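Local coordinates for CELL WALL surface anchor family protein (Streptococcus pneumoniae, PDB 3ZGH), which binds keratin 10 through this basic MSCRAMM-type domain and probably acts as an adhesin on the pneumococcal surface, at residues 49-54 with 58-63; 39-44 with 78-83; 125-130 with 136-141; 70-75 with 114-119. One frame throughout, in Å; residues are numbered along the deposited sequence.

Interaction 1: residues 49-54 with 58-63; sequences LKVTND and LTFTYT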
loop_
_atom_site.group_PDB
_atom_site.type_symbol
_atom_site.label_atom_id
_atom_site.label_comp_id
_atom_site.label_asym_id
_atom_site.label_seq_id
_atom_site.Cartn_x
_atom_site.Cartn_y
_atom_site.Cartn_z
ATOM N N LEU A 49 2.872 5.121 -2.069
ATOM C CA LEU A 49 1.462 5.407 -1.907
ATOM C C LEU A 49 1.171 6.656 -2.747
ATOM O O LEU A 49 1.742 7.750 -2.491
ATOM C CB LEU A 49 1.119 5.657 -0.440
ATOM C CG LEU A 49 -0.368 5.952 -0.222
ATOM C CD1 LEU A 49 -1.204 4.674 -0.290
ATOM C CD2 LEU A 49 -0.583 6.669 1.118
ATOM N N LYS A 50 0.331 6.487 -3.765
ATOM C CA LYS A 50 -0.098 7.600 -4.583
ATOM C C LYS A 50 -1.527 7.950 -4.169
ATOM O O LYS A 50 -2.371 7.060 -4.081
ATOM C CB LYS A 50 -0.044 7.184 -6.049
ATOM C CG LYS A 50 -0.543 8.265 -7.041
ATOM C CD LYS A 50 -0.419 7.719 -8.481
ATOM C CE LYS A 50 -1.139 8.612 -9.493
ATOM N NZ LYS A 50 -1.344 7.937 -10.831
ATOM N N VAL A 51 -1.791 9.229 -3.887
ATOM C CA VAL A 51 -3.120 9.668 -3.499
ATOM C C VAL A 51 -3.554 10.869 -4.376
ATOM O O VAL A 51 -2.867 11.918 -4.436
ATOM C CB VAL A 51 -3.127 10.105 -2.024
ATOM C CG1 VAL A 51 -4.560 10.410 -1.548
ATOM C CG2 VAL A 51 -2.464 8.996 -1.139
ATOM N N THR A 52 -4.665 10.678 -5.085
ATOM C CA THR A 52 -5.206 11.683 -5.986
ATOM C C THR A 52 -6.539 12.151 -5.421
ATOM O O THR A 52 -7.384 11.350 -5.053
ATOM C CB THR A 52 -5.439 11.091 -7.381
ATOM O OG1 THR A 52 -4.174 10.738 -7.953
ATOM C CG2 THR A 52 -6.091 12.114 -8.317
ATOM N N ASN A 53 -6.702 13.461 -5.358
ATOM C CA ASN A 53 -7.924 14.108 -4.951
ATOM C C ASN A 53 -8.446 14.827 -6.193
ATOM O O ASN A 53 -7.787 15.771 -6.702
ATOM C CB ASN A 53 -7.578 15.078 -3.845
ATOM C CG ASN A 53 -8.758 15.905 -3.382
ATOM O OD1 ASN A 53 -9.725 16.106 -4.111
ATOM N ND2 ASN A 53 -8.642 16.447 -2.170
ATOM N N ASP A 54 -9.586 14.374 -6.720
ATOM C CA ASP A 54 -10.189 15.053 -7.873
ATOM C C ASP A 54 -11.395 15.872 -7.461
ATOM O O ASP A 54 -12.171 16.287 -8.311
ATOM C CB ASP A 54 -10.595 14.054 -8.943
ATOM C CG ASP A 54 -11.665 13.072 -8.463
ATOM O OD1 ASP A 54 -12.311 13.342 -7.434
ATOM O OD2 ASP A 54 -11.855 12.023 -9.109
ATOM N N LEU A 58 -11.000 10.560 -3.070
ATOM C CA LEU A 58 -9.585 10.272 -3.032
ATOM C C LEU A 58 -9.389 8.898 -3.656
ATOM O O LEU A 58 -10.164 7.971 -3.347
ATOM C CB LEU A 58 -9.073 10.209 -1.600
ATOM C CG LEU A 58 -9.066 11.479 -0.748
ATOM C CD1 LEU A 58 -8.493 11.195 0.666
ATOM C CD2 LEU A 58 -8.276 12.606 -1.461
ATOM N N THR A 59 -8.392 8.777 -4.528
ATOM C CA THR A 59 -7.969 7.474 -5.056
ATOM C C THR A 59 -6.595 7.157 -4.487
ATOM O O THR A 59 -5.652 7.958 -4.611
ATOM C CB THR A 59 -7.895 7.505 -6.576
ATOM O OG1 THR A 59 -9.189 7.864 -7.082
ATOM C CG2 THR A 59 -7.456 6.127 -7.179
ATOM N N PHE A 60 -6.499 5.998 -3.852
ATOM C CA PHE A 60 -5.266 5.523 -3.239
ATOM C C PHE A 60 -4.704 4.367 -4.071
ATOM O O PHE A 60 -5.459 3.440 -4.443
ATOM C CB PHE A 60 -5.569 4.986 -1.829
ATOM C CG PHE A 60 -5.891 6.034 -0.802
ATOM C CD1 PHE A 60 -4.923 6.468 0.084
ATOM C CD2 PHE A 60 -7.178 6.558 -0.686
ATOM C CE1 PHE A 60 -5.223 7.443 1.065
ATOM C CE2 PHE A 60 -7.492 7.473 0.309
ATOM C CZ PHE A 60 -6.505 7.937 1.167
ATOM N N THR A 61 -3.393 4.385 -4.336
ATOM C CA THR A 61 -2.708 3.266 -4.995
ATOM C C THR A 61 -1.445 2.973 -4.173
ATOM O O THR A 61 -0.539 3.814 -4.064
ATOM C CB THR A 61 -2.324 3.577 -6.461
ATOM O OG1 THR A 61 -3.483 3.991 -7.190
ATOM C CG2 THR A 61 -1.737 2.320 -7.172
ATOM N N TYR A 62 -1.414 1.781 -3.593
ATOM C CA TYR A 62 -0.406 1.373 -2.637
ATOM C C TYR A 62 0.361 0.166 -3.146
ATOM O O TYR A 62 -0.243 -0.870 -3.396
ATOM C CB TYR A 62 -1.150 1.009 -1.352
ATOM C CG TYR A 62 -0.371 0.229 -0.319
ATOM C CD1 TYR A 62 0.846 0.677 0.156
ATOM C CD2 TYR A 62 -0.904 -0.941 0.232
ATOM C CE1 TYR A 62 1.538 -0.042 1.133
ATOM C CE2 TYR A 62 -0.238 -1.644 1.182
ATOM C CZ TYR A 62 0.973 -1.199 1.629
ATOM O OH TYR A 62 1.590 -1.937 2.597
ATOM N N THR A 63 1.676 0.282 -3.266
ATOM C CA THR A 63 2.508 -0.762 -3.859
ATOM C C THR A 63 3.627 -1.110 -2.892
ATOM O O THR A 63 4.272 -0.210 -2.360
ATOM C CB THR A 63 3.149 -0.307 -5.187
ATOM O OG1 THR A 63 2.134 -0.018 -6.132
ATOM C CG2 THR A 63 4.070 -1.396 -5.789
HETATM O O HOH W 1 -3.861 6.643 -6.738
HETATM O O HOH W 2 -9.470 10.552 -7.209
#
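Val51 and Phe60 face each other as a non-hydrogen-bonded pair in the antiparallel hairpin of strands 43-53 and 57-65, their side chains lying alongside and pointing the same way. Val51 spreads both methyls against the ring. Val51 CG1, placed anti to the backbone N (chi1 -173°), lies over one face, 4.2 Å from the centroid of the Phe60 ring, in a CH-pi contact. Val51 CG2 reaches the rim, 3.7 Å from Phe60 CD1. Leu49 CD1 meets the same ring at its edge, near the ring plane, and also packs 3.8 Å from Tyr62 CB. At the turn end, Leu58 CD2 slants across Asn53 and touches its CB at 3.5 Å, while Asn53 OD1 accepts from Gly55 N. Trp159 stacks on Phe60, and Phe170 meets it edge-to-face. Lys50, Thr52, Thr59 and Thr61 project from the other face of the sheet. Their backbones carry two reciprocal pairs of hydrogen bonds, for example Lys50 N to Thr61 O at 2.8 Å. One water donates to Lys50 O and bonds Thr61 OG1 at 2.7 Å; a second joins Thr52 O to Thr59 OG1 in the same way. Thr52 OG1 is hydrogen-bonded to Thr29 OG1. The hairpin is therefore two-faced: mostly aromatic and aliphatic groups build the core side, and a lysine and threonines, Thr59 and Thr61 water-bound, form the outer side.

Interaction 2: residues 39-44 with 78-83; sequences SVYRVP and SSMRPG
Tyr41 carries nearly all of this contact from its own segment: one face of its ring packs against the backbone of Met80, and its hydroxyl accepts the N-H of Arg81. The tyrosine stands in the connection between strands 28-38 and 43-53, next to a G1 beta bulge in which Arg42 and Val43 both face Asp38. Asp38 OD1 also accepts from the backbone N of Val40 and of Tyr41, pinning the turn from which the ring projects. Met80 covers one face of the ring. Its CA makes a CH-pi contact 4.0 Å from the Tyr41 ring centroid, and its CB lies over the ring centre. Met80 CG, anti to the backbone N (chi1 -177°), runs on to 3.8 Å from Tyr41 CE2. The sulfur stands obliquely, with Met80 SD 5.4 Å from the Tyr41 centroid in a Met-aromatic contact, and the bend about the CG-SD bond brings Met80 CE to 4.1 Å from Tyr41 CD2. Val40 CG1 lies against the opposite face, offset toward the rim, so the ring is sandwiched between aliphatic groups, and Tyr84 adds an edge-to-face contact. The 78-83 loop has its own hold on the fold: Met80 O accepts from Lys150 NZ, and Met80 also touches Ala149 of the short helix 146-149. At the polar end, Arg81 N meets Tyr41 OH at 3.1 Å along an almost straight N-H...O line of 175°. Arg81 CG passes the same hydroxyl, and a water bonded to Tyr41 OH at 2.6 Å accepts from Arg81 NH1 at 2.8 Å.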
loop_
_atom_site.group_PDB
_atom_site.type_symbol
_atom_site.label_atom_id
_atom_site.label_comp_id
_atom_site.label_asym_id
_atom_site.label_seq_id
_atom_site.Cartn_x
_atom_site.Cartn_y
_atom_site.Cartn_z
ATOM N N SER A 39 13.469 -8.913 6.981
ATOM C CA SER A 39 14.252 -9.637 8.021
ATOM C C SER A 39 14.891 -10.930 7.551
ATOM O O SER A 39 15.880 -11.402 8.130
ATOM C CB SER A 39 13.329 -10.124 9.149
ATOM O OG SER A 39 12.601 -9.109 9.772
ATOM N N VAL A 40 14.274 -11.562 6.563
ATOM C CA VAL A 40 14.733 -12.870 6.141
ATOM C C VAL A 40 15.913 -12.725 5.204
ATOM O O VAL A 40 16.903 -13.426 5.346
ATOM C CB VAL A 40 13.607 -13.672 5.450
ATOM C CG1 VAL A 40 14.133 -15.034 4.954
ATOM C CG2 VAL A 40 12.447 -13.867 6.414
ATOM N N TYR A 41 15.802 -11.836 4.233
ATOM C CA TYR A 41 16.846 -11.696 3.225
ATOM C C TYR A 41 17.782 -10.504 3.501
ATOM O O TYR A 41 18.764 -10.319 2.797
ATOM C CB TYR A 41 16.215 -11.635 1.813
ATOM C CG TYR A 41 15.621 -12.981 1.439
ATOM C CD1 TYR A 41 16.445 -14.042 1.087
ATOM C CD2 TYR A 41 14.255 -13.213 1.526
ATOM C CE1 TYR A 41 15.908 -15.308 0.785
ATOM C CE2 TYR A 41 13.706 -14.474 1.216
ATOM C CZ TYR A 41 14.542 -15.505 0.859
ATOM O OH TYR A 41 13.992 -16.729 0.570
ATOM N N ARG A 42 17.466 -9.713 4.529
ATOM C CA ARG A 42 18.305 -8.577 4.957
ATOM C C ARG A 42 18.548 -7.639 3.784
ATOM O O ARG A 42 19.689 -7.290 3.453
ATOM C CB ARG A 42 19.615 -9.075 5.569
ATOM C CG ARG A 42 19.381 -10.066 6.706
ATOM C CD ARG A 42 20.634 -10.366 7.535
ATOM N NE ARG A 42 20.332 -10.278 8.962
ATOM C CZ ARG A 42 20.794 -9.343 9.793
ATOM N NH1 ARG A 42 21.629 -8.397 9.375
ATOM N NH2 ARG A 42 20.432 -9.366 11.070
ATOM N N VAL A 43 17.450 -7.238 3.144
ATOM C CA VAL A 43 17.507 -6.319 2.031
ATOM C C VAL A 43 16.421 -5.293 2.289
ATOM O O VAL A 43 15.501 -5.548 3.072
ATOM C CB VAL A 43 17.225 -7.034 0.679
ATOM C CG1 VAL A 43 18.354 -7.988 0.307
ATOM C CG2 VAL A 43 15.884 -7.788 0.724
ATOM N N PRO A 44 16.509 -4.134 1.639
ATOM C CA PRO A 44 15.415 -3.168 1.785
ATOM C C PRO A 44 14.156 -3.644 1.092
ATOM O O PRO A 44 14.226 -4.388 0.118
ATOM C CB PRO A 44 15.935 -1.916 1.064
ATOM C CG PRO A 44 17.438 -2.078 1.036
ATOM C CD PRO A 44 17.656 -3.580 0.902
ATOM N N SER A 78 18.730 -12.000 -5.428
ATOM C CA SER A 78 18.941 -13.142 -6.296
ATOM C C SER A 78 18.850 -14.446 -5.496
ATOM O O SER A 78 18.585 -15.495 -6.059
ATOM C CB SER A 78 20.293 -13.030 -7.023
ATOM O OG SER A 78 21.364 -12.905 -6.097
ATOM N N SER A 79 19.050 -14.382 -4.186
ATOM C CA SER A 79 18.975 -15.593 -3.387
ATOM C C SER A 79 17.555 -15.840 -2.816
ATOM O O SER A 79 17.335 -16.794 -2.063
ATOM C CB SER A 79 20.020 -15.560 -2.267
ATOM O OG SER A 79 19.579 -14.791 -1.173
ATOM N N MET A 80 16.599 -14.992 -3.184
ATOM C CA MET A 80 15.232 -15.164 -2.700
ATOM C C MET A 80 14.657 -16.433 -3.295
ATOM O O MET A 80 14.766 -16.679 -4.486
ATOM C CB MET A 80 14.350 -13.957 -3.062
ATOM C CG MET A 80 12.927 -14.057 -2.513
ATOM S SD MET A 80 12.000 -12.595 -2.918
ATOM C CE MET A 80 12.676 -11.352 -1.821
ATOM N N ARG A 81 14.105 -17.297 -2.459
ATOM C CA ARG A 81 13.466 -18.500 -2.981
ATOM C C ARG A 81 12.155 -18.171 -3.731
ATOM O O ARG A 81 11.405 -17.257 -3.343
ATOM C CB ARG A 81 13.281 -19.530 -1.863
ATOM C CG ARG A 81 12.155 -19.276 -0.874
ATOM C CD ARG A 81 12.086 -20.385 0.213
ATOM N NE ARG A 81 10.709 -20.851 0.454
ATOM C CZ ARG A 81 9.902 -20.397 1.414
ATOM N NH1 ARG A 81 10.306 -19.456 2.261
ATOM N NH2 ARG A 81 8.672 -20.890 1.536
ATOM N N PRO A 82 11.894 -18.885 -4.842
ATOM C CA PRO A 82 10.729 -18.524 -5.664
ATOM C C PRO A 82 9.418 -18.604 -4.893
ATOM O O PRO A 82 8.510 -17.837 -5.212
ATOM C CB PRO A 82 10.714 -19.586 -6.772
ATOM C CG PRO A 82 12.087 -20.181 -6.798
ATOM C CD PRO A 82 12.678 -19.995 -5.414
ATOM N N GLY A 83 9.291 -19.543 -3.948
ATOM C CA GLY A 83 8.054 -19.700 -3.199
ATOM C C GLY A 83 7.940 -18.895 -1.908
ATOM O O GLY A 83 6.918 -19.010 -1.217
HETATM O O HOH W 3 12.589 -17.921 2.445
#

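Interaction 3: residues 125-130 with 136-141; sequences NTSTMT and YTWGNG. With EDO (1,2-ethanediol), chain G.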
loop_
_atom_site.group_PDB
_atom_site.type_symbol
_atom_site.label_atom_id
_atom_site.label_comp_id
_atom_site.label_asym_id
_atom_site.label_seq_id
_atom_site.Cartn_x
_atom_site.Cartn_y
_atom_site.Cartn_z
ATOM N N ASN A 125 -8.108 -11.311 -6.060
ATOM C CA ASN A 125 -9.413 -11.017 -5.465
ATOM C C ASN A 125 -9.474 -9.615 -4.888
ATOM O O ASN A 125 -8.488 -9.140 -4.296
ATOM C CB ASN A 125 -9.721 -11.982 -4.321
ATOM C CG ASN A 125 -9.894 -13.448 -4.791
ATOM O OD1 ASN A 125 -10.247 -13.712 -5.946
ATOM N ND2 ASN A 125 -9.659 -14.389 -3.879
ATOM N N THR A 126 -10.635 -8.970 -5.025
ATOM C CA THR A 126 -10.906 -7.686 -4.371
ATOM C C THR A 126 -11.203 -7.881 -2.892
ATOM O O THR A 126 -12.027 -8.706 -2.536
ATOM C CB THR A 126 -12.114 -6.984 -5.029
ATOM O OG1 THR A 126 -11.753 -6.605 -6.360
ATOM C CG2 THR A 126 -12.539 -5.713 -4.243
ATOM N N SER A 127 -10.550 -7.117 -2.030
ATOM C CA SER A 127 -10.759 -7.252 -0.594
ATOM C C SER A 127 -11.806 -6.278 -0.097
ATOM O O SER A 127 -12.054 -5.242 -0.724
ATOM C CB SER A 127 -9.457 -6.961 0.147
ATOM O OG SER A 127 -8.408 -7.787 -0.337
ATOM N N THR A 128 -12.377 -6.574 1.064
ATOM C CA THR A 128 -13.369 -5.696 1.677
ATOM C C THR A 128 -12.759 -5.012 2.902
ATOM O O THR A 128 -12.146 -5.651 3.746
ATOM C CB THR A 128 -14.631 -6.502 2.081
ATOM O OG1 THR A 128 -15.219 -7.082 0.906
ATOM C CG2 THR A 128 -15.651 -5.606 2.787
ATOM N N MET A 129 -12.871 -3.695 2.977
ATOM C CA MET A 129 -12.412 -2.977 4.165
ATOM C C MET A 129 -13.390 -3.135 5.314
ATOM O O MET A 129 -14.602 -3.114 5.115
ATOM C CB MET A 129 -12.244 -1.505 3.863
ATOM C CG MET A 129 -11.053 -1.214 3.007
ATOM S SD MET A 129 -10.025 0.038 3.755
ATOM C CE MET A 129 -9.247 0.676 2.264
ATOM N N THR A 130 -12.859 -3.285 6.517
ATOM C CA THR A 130 -13.689 -3.313 7.720
ATOM C C THR A 130 -13.031 -2.415 8.754
ATOM O O THR A 130 -11.847 -2.119 8.669
ATOM C CB THR A 130 -13.804 -4.741 8.337
ATOM O OG1 THR A 130 -12.498 -5.238 8.651
ATOM C CG2 THR A 130 -14.487 -5.704 7.381
ATOM N N TYR A 136 -9.478 1.548 9.579
ATOM C CA TYR A 136 -9.840 0.434 8.712
ATOM C C TYR A 136 -8.645 -0.498 8.466
ATOM O O TYR A 136 -7.477 -0.054 8.447
ATOM C CB TYR A 136 -10.314 0.973 7.345
ATOM C CG TYR A 136 -11.558 1.827 7.386
ATOM C CD1 TYR A 136 -12.816 1.268 7.180
ATOM C CD2 TYR A 136 -11.478 3.180 7.639
ATOM C CE1 TYR A 136 -13.967 2.031 7.240
ATOM C CE2 TYR A 136 -12.633 3.972 7.690
ATOM C CZ TYR A 136 -13.870 3.385 7.492
ATOM O OH TYR A 136 -15.016 4.155 7.536
ATOM N N THR A 137 -8.938 -1.774 8.235
ATOM C CA THR A 137 -7.985 -2.673 7.577
ATOM C C THR A 137 -8.755 -3.432 6.513
ATOM O O THR A 137 -9.959 -3.245 6.364
ATOM C CB THR A 137 -7.383 -3.720 8.542
ATOM O OG1 THR A 137 -7.206 -3.150 9.839
ATOM C CG2 THR A 137 -6.037 -4.219 8.037
ATOM N N TRP A 138 -8.079 -4.300 5.775
ATOM C CA TRP A 138 -8.786 -5.187 4.883
ATOM C C TRP A 138 -8.292 -6.626 4.997
ATOM O O TRP A 138 -7.197 -6.881 5.506
ATOM C CB TRP A 138 -8.735 -4.666 3.448
ATOM C CG TRP A 138 -7.366 -4.607 2.777
ATOM C CD1 TRP A 138 -6.743 -5.610 2.076
ATOM C CD2 TRP A 138 -6.489 -3.472 2.701
ATOM N NE1 TRP A 138 -5.538 -5.160 1.570
ATOM C CE2 TRP A 138 -5.366 -3.849 1.949
ATOM C CE3 TRP A 138 -6.559 -2.160 3.202
ATOM C CZ2 TRP A 138 -4.311 -2.980 1.693
ATOM C CZ3 TRP A 138 -5.520 -1.298 2.946
ATOM C CH2 TRP A 138 -4.411 -1.700 2.196
ATOM N N GLY A 139 -9.140 -7.556 4.557
ATOM C CA GLY A 139 -8.849 -8.983 4.605
ATOM C C GLY A 139 -8.893 -9.624 3.223
ATOM O O GLY A 139 -8.939 -8.928 2.205
ATOM N N ASN A 140 -8.885 -10.953 3.175
ATOM C CA ASN A 140 -8.624 -11.638 1.916
ATOM C C ASN A 140 -7.419 -10.954 1.269
ATOM O O ASN A 140 -7.451 -10.604 0.081
ATOM C CB ASN A 140 -9.844 -11.569 0.985
ATOM C CG ASN A 140 -10.933 -12.580 1.356
ATOM O OD1 ASN A 140 -10.650 -13.642 1.915
ATOM N ND2 ASN A 140 -12.181 -12.252 1.026
ATOM N N GLY A 141 -6.369 -10.747 2.069
ATOM C CA GLY A 141 -5.209 -9.975 1.628
ATOM C C GLY A 141 -4.404 -10.777 0.621
ATOM O O GLY A 141 -4.211 -11.994 0.771
HETATM C C1 EDO G . -5.936 -13.563 -3.115
HETATM O O1 EDO G . -5.739 -14.472 -2.018
HETATM C C2 EDO G . -5.702 -14.279 -4.444
HETATM O O2 EDO G . -6.731 -13.929 -5.392
HETATM O O HOH W 4 -12.338 -9.357 1.999
#
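Thr130 and Thr137 exchange two backbone hydrogen bonds, Thr130 N to Thr137 O at 2.9 Å and Thr137 N to Thr130 O at 3.0 Å. They form the hydrogen-bonded pair of an antiparallel hairpin between strands 120-131 and 136-138, the latter an outermost strand of the seven-stranded sheet. Further along, the two segments lose this regular pairing and Ser127 comes close to the partner backbone instead. Ser127 OG lies 3.0 Å from Asn140 O, though which acceptor takes its proton is not settled; the same hydroxyl oxygen is hydrogen-bonded to Asn111 ND2, which ties this part of the hairpin to strand 109-114. A water accepts from Thr128 N and gives a weak bond to Gly139 O. Met129 and Trp138 form the adjoining non-hydrogen-bonded pair, side by side and pointing the same way. Met129 bends at chi2 (-127°), bringing its thioether between two aromatic residues. Met129 SD touches Tyr136 CB at 3.7 Å, and Met129 CE packs 4.0 Å from Trp138 CE3. Met129 SD makes oblique Met-aromatic contacts with both rings, 5.2 Å from the Tyr136 centroid. Trp138 turns its indole away from the partner strand into the interior, where it meets Trp159 with planes about 50° apart and touches Val109. At the outer end, Asn125 N donates to O2 of an ethanediol, probably from the crystallisation liquor, at 3.0 Å.

Interaction 4: residues 70-75 with 114-119; sequences KTNDLG and TDKNGR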
loop_
_atom_site.group_PDB
_atom_site.type_symbol
_atom_site.label_atom_id
_atom_site.label_comp_id
_atom_site.label_asym_id
_atom_site.label_seq_id
_atom_site.Cartn_x
_atom_site.Cartn_y
_atom_site.Cartn_z
ATOM N N LYS A 70 13.193 5.305 -6.088
ATOM C CA LYS A 70 14.005 6.472 -6.455
ATOM C C LYS A 70 14.808 6.216 -7.731
ATOM O O LYS A 70 15.044 7.123 -8.522
ATOM C CB LYS A 70 14.948 6.830 -5.297
ATOM C CG LYS A 70 16.029 7.864 -5.644
ATOM C CD LYS A 70 15.461 9.239 -5.747
ATOM C CE LYS A 70 16.594 10.273 -5.995
ATOM N NZ LYS A 70 16.029 11.605 -6.391
ATOM N N THR A 71 15.255 4.979 -7.913
ATOM C CA THR A 71 16.148 4.622 -8.999
ATOM C C THR A 71 15.486 3.669 -9.999
ATOM O O THR A 71 16.012 3.446 -11.098
ATOM C CB THR A 71 17.364 3.844 -8.456
ATOM O OG1 THR A 71 16.914 2.611 -7.860
ATOM C CG2 THR A 71 18.144 4.669 -7.430
ATOM N N ASN A 72 14.381 3.052 -9.585
ATOM C CA ASN A 72 13.802 1.966 -10.363
ATOM C C ASN A 72 14.730 0.781 -10.549
ATOM O O ASN A 72 14.580 0.028 -11.503
ATOM C CB ASN A 72 13.354 2.475 -11.730
ATOM C CG ASN A 72 11.980 1.974 -12.103
ATOM O OD1 ASN A 72 11.814 1.286 -13.114
ATOM N ND2 ASN A 72 10.983 2.304 -11.283
ATOM N N ASP A 73 15.695 0.611 -9.649
ATOM C CA ASP A 73 16.579 -0.551 -9.666
ATOM C C ASP A 73 16.139 -1.543 -8.584
ATOM O O ASP A 73 15.834 -1.150 -7.445
ATOM C CB ASP A 73 18.026 -0.144 -9.380
ATOM C CG ASP A 73 18.634 0.731 -10.479
ATOM O OD1 ASP A 73 18.189 0.617 -11.647
ATOM O OD2 ASP A 73 19.569 1.522 -10.162
ATOM N N LEU A 74 16.080 -2.816 -8.956
ATOM C CA LEU A 74 15.778 -3.890 -8.024
ATOM C C LEU A 74 17.009 -4.158 -7.146
ATOM O O LEU A 74 18.107 -4.316 -7.667
ATOM C CB LEU A 74 15.427 -5.173 -8.806
ATOM C CG LEU A 74 15.106 -6.426 -7.999
ATOM C CD1 LEU A 74 13.904 -6.208 -7.042
ATOM C CD2 LEU A 74 14.807 -7.612 -8.928
ATOM N N GLY A 75 16.811 -4.238 -5.828
ATOM C CA GLY A 75 17.877 -4.640 -4.922
ATOM C C GLY A 75 18.330 -6.067 -5.224
ATOM O O GLY A 75 17.699 -6.784 -5.997
ATOM N N THR A 114 1.901 -5.668 -10.188
ATOM C CA THR A 114 2.333 -4.699 -11.181
ATOM C C THR A 114 3.768 -4.940 -11.564
ATOM O O THR A 114 4.567 -5.432 -10.756
ATOM C CB THR A 114 2.234 -3.242 -10.673
ATOM O OG1 THR A 114 2.810 -3.164 -9.364
ATOM C CG2 THR A 114 0.768 -2.785 -10.620
ATOM N N ASP A 115 4.109 -4.576 -12.788
ATOM C CA ASP A 115 5.484 -4.706 -13.228
ATOM C C ASP A 115 6.291 -3.493 -12.773
ATOM O O ASP A 115 5.785 -2.618 -12.075
ATOM C CB ASP A 115 5.584 -4.952 -14.750
ATOM C CG ASP A 115 5.194 -3.734 -15.598
ATOM O OD1 ASP A 115 5.218 -2.574 -15.115
ATOM O OD2 ASP A 115 4.887 -3.952 -16.794
ATOM N N LYS A 116 7.554 -3.465 -13.152
ATOM C CA LYS A 116 8.480 -2.419 -12.724
ATOM C C LYS A 116 7.998 -0.992 -13.079
ATOM O O LYS A 116 8.316 -0.031 -12.392
ATOM C CB LYS A 116 9.844 -2.702 -13.364
ATOM C CG LYS A 116 11.008 -2.042 -12.686
ATOM C CD LYS A 116 12.314 -2.691 -13.131
ATOM C CE LYS A 116 13.281 -1.676 -13.698
ATOM N NZ LYS A 116 14.659 -2.246 -13.821
ATOM N N ASN A 117 7.235 -0.859 -14.154
ATOM C CA ASN A 117 6.731 0.438 -14.571
ATOM C C ASN A 117 5.316 0.689 -14.075
ATOM O O ASN A 117 4.652 1.617 -14.526
ATOM C CB ASN A 117 6.754 0.544 -16.089
ATOM C CG ASN A 117 8.081 0.149 -16.669
ATOM O OD1 ASN A 117 8.161 -0.744 -17.515
ATOM N ND2 ASN A 117 9.143 0.795 -16.199
ATOM N N GLY A 118 4.841 -0.153 -13.166
ATOM C CA GLY A 118 3.551 0.075 -12.560
ATOM C C GLY A 118 2.392 -0.452 -13.375
ATOM O O GLY A 118 1.246 -0.253 -13.001
ATOM N N ARG A 119 2.674 -1.140 -14.468
ATOM C CA ARG A 119 1.617 -1.710 -15.311
ATOM C C ARG A 119 1.083 -3.020 -14.742
ATOM O O ARG A 119 1.851 -3.848 -14.277
ATOM C CB ARG A 119 2.158 -1.977 -16.715
ATOM C CG ARG A 119 1.575 -1.072 -17.781
ATOM C CD ARG A 119 2.295 -1.259 -19.111
ATOM N NE ARG A 119 3.593 -0.586 -19.124
ATOM C CZ ARG A 119 3.771 0.701 -19.417
ATOM N NH1 ARG A 119 2.732 1.472 -19.726
ATOM N NH2 ARG A 119 4.991 1.221 -19.399
HETATM O O HOH W 5 16.718 -3.589 -11.817
#
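Asn72 and Lys116 make almost the whole of this small contact, the lysine chain running obliquely across the asparagine. The methylenes of Lys116 pack against oxygens of Asn72. Lys116 CG lies 3.5 Å from Asn72 OD1, and Lys116 CE lies against two oxygens of Asn72, 3.1 Å from Asn72 O and 3.4 Å from Asn72 OD1. Lys116 leaves its backbone with CG anti to N (chi1 -160°) and bends at chi3, which brings the ammonium in front of the Asn72 carbonyl oxygen. Among polar approaches, Lys116 NZ stands 3.2 Å from Asn72 O. One water accepts from Leu74 N at 3.0 Å and, weakly, from Lys116 NZ, bridging the two segments. Asp73 OD1 is 5.0 Å from Lys116 NZ, a separation at which opposite charges may still attract without pairing directly. The remaining bonds shape each segment from within. Asp115 to Gly118 is a type I beta turn, and Asp115 OD1 accepts from both Asn117 N, closing an Asx turn at 2.8 Å, and Arg119 N. These two donors approach from opposite faces of the carboxylate plane, which should restrain its rotation. Within 70-75, Thr71 OG1 accepts from Asp73 N in an ST turn. The contact thus links two surface turns: 114-119 connects strands 109-114 and 120-131 of the main sheet, while 70-75 belongs to the small hairpin of strands 67-68 and 73-74. Thr114, bonded to Gly154 and Thr156, ties 114-119 to strand 154-162.

Interactions 1 and 3 are both hairpins of the seven-stranded antiparallel sheet, one among its inner strands and one at its edge. They meet where Tyr62 CD2 packs against Trp138 CH2, although their centres lie about 17 Å apart. Interaction 1 has one largely buried face and regular backbone pairing; interaction 3 keeps only a short paired part and relies more on sulfur-aromatic packing. Interaction 2 shares strand 43-53 with interaction 1 but sits about 28 Å from it, centre to centre, where one tyrosine joins two loops. Interaction 4 is the surface contact, lysine against asparagine with water. Interactions 2 and 4 alternate along the chain, each bringing together loop or turn regions near strand ends.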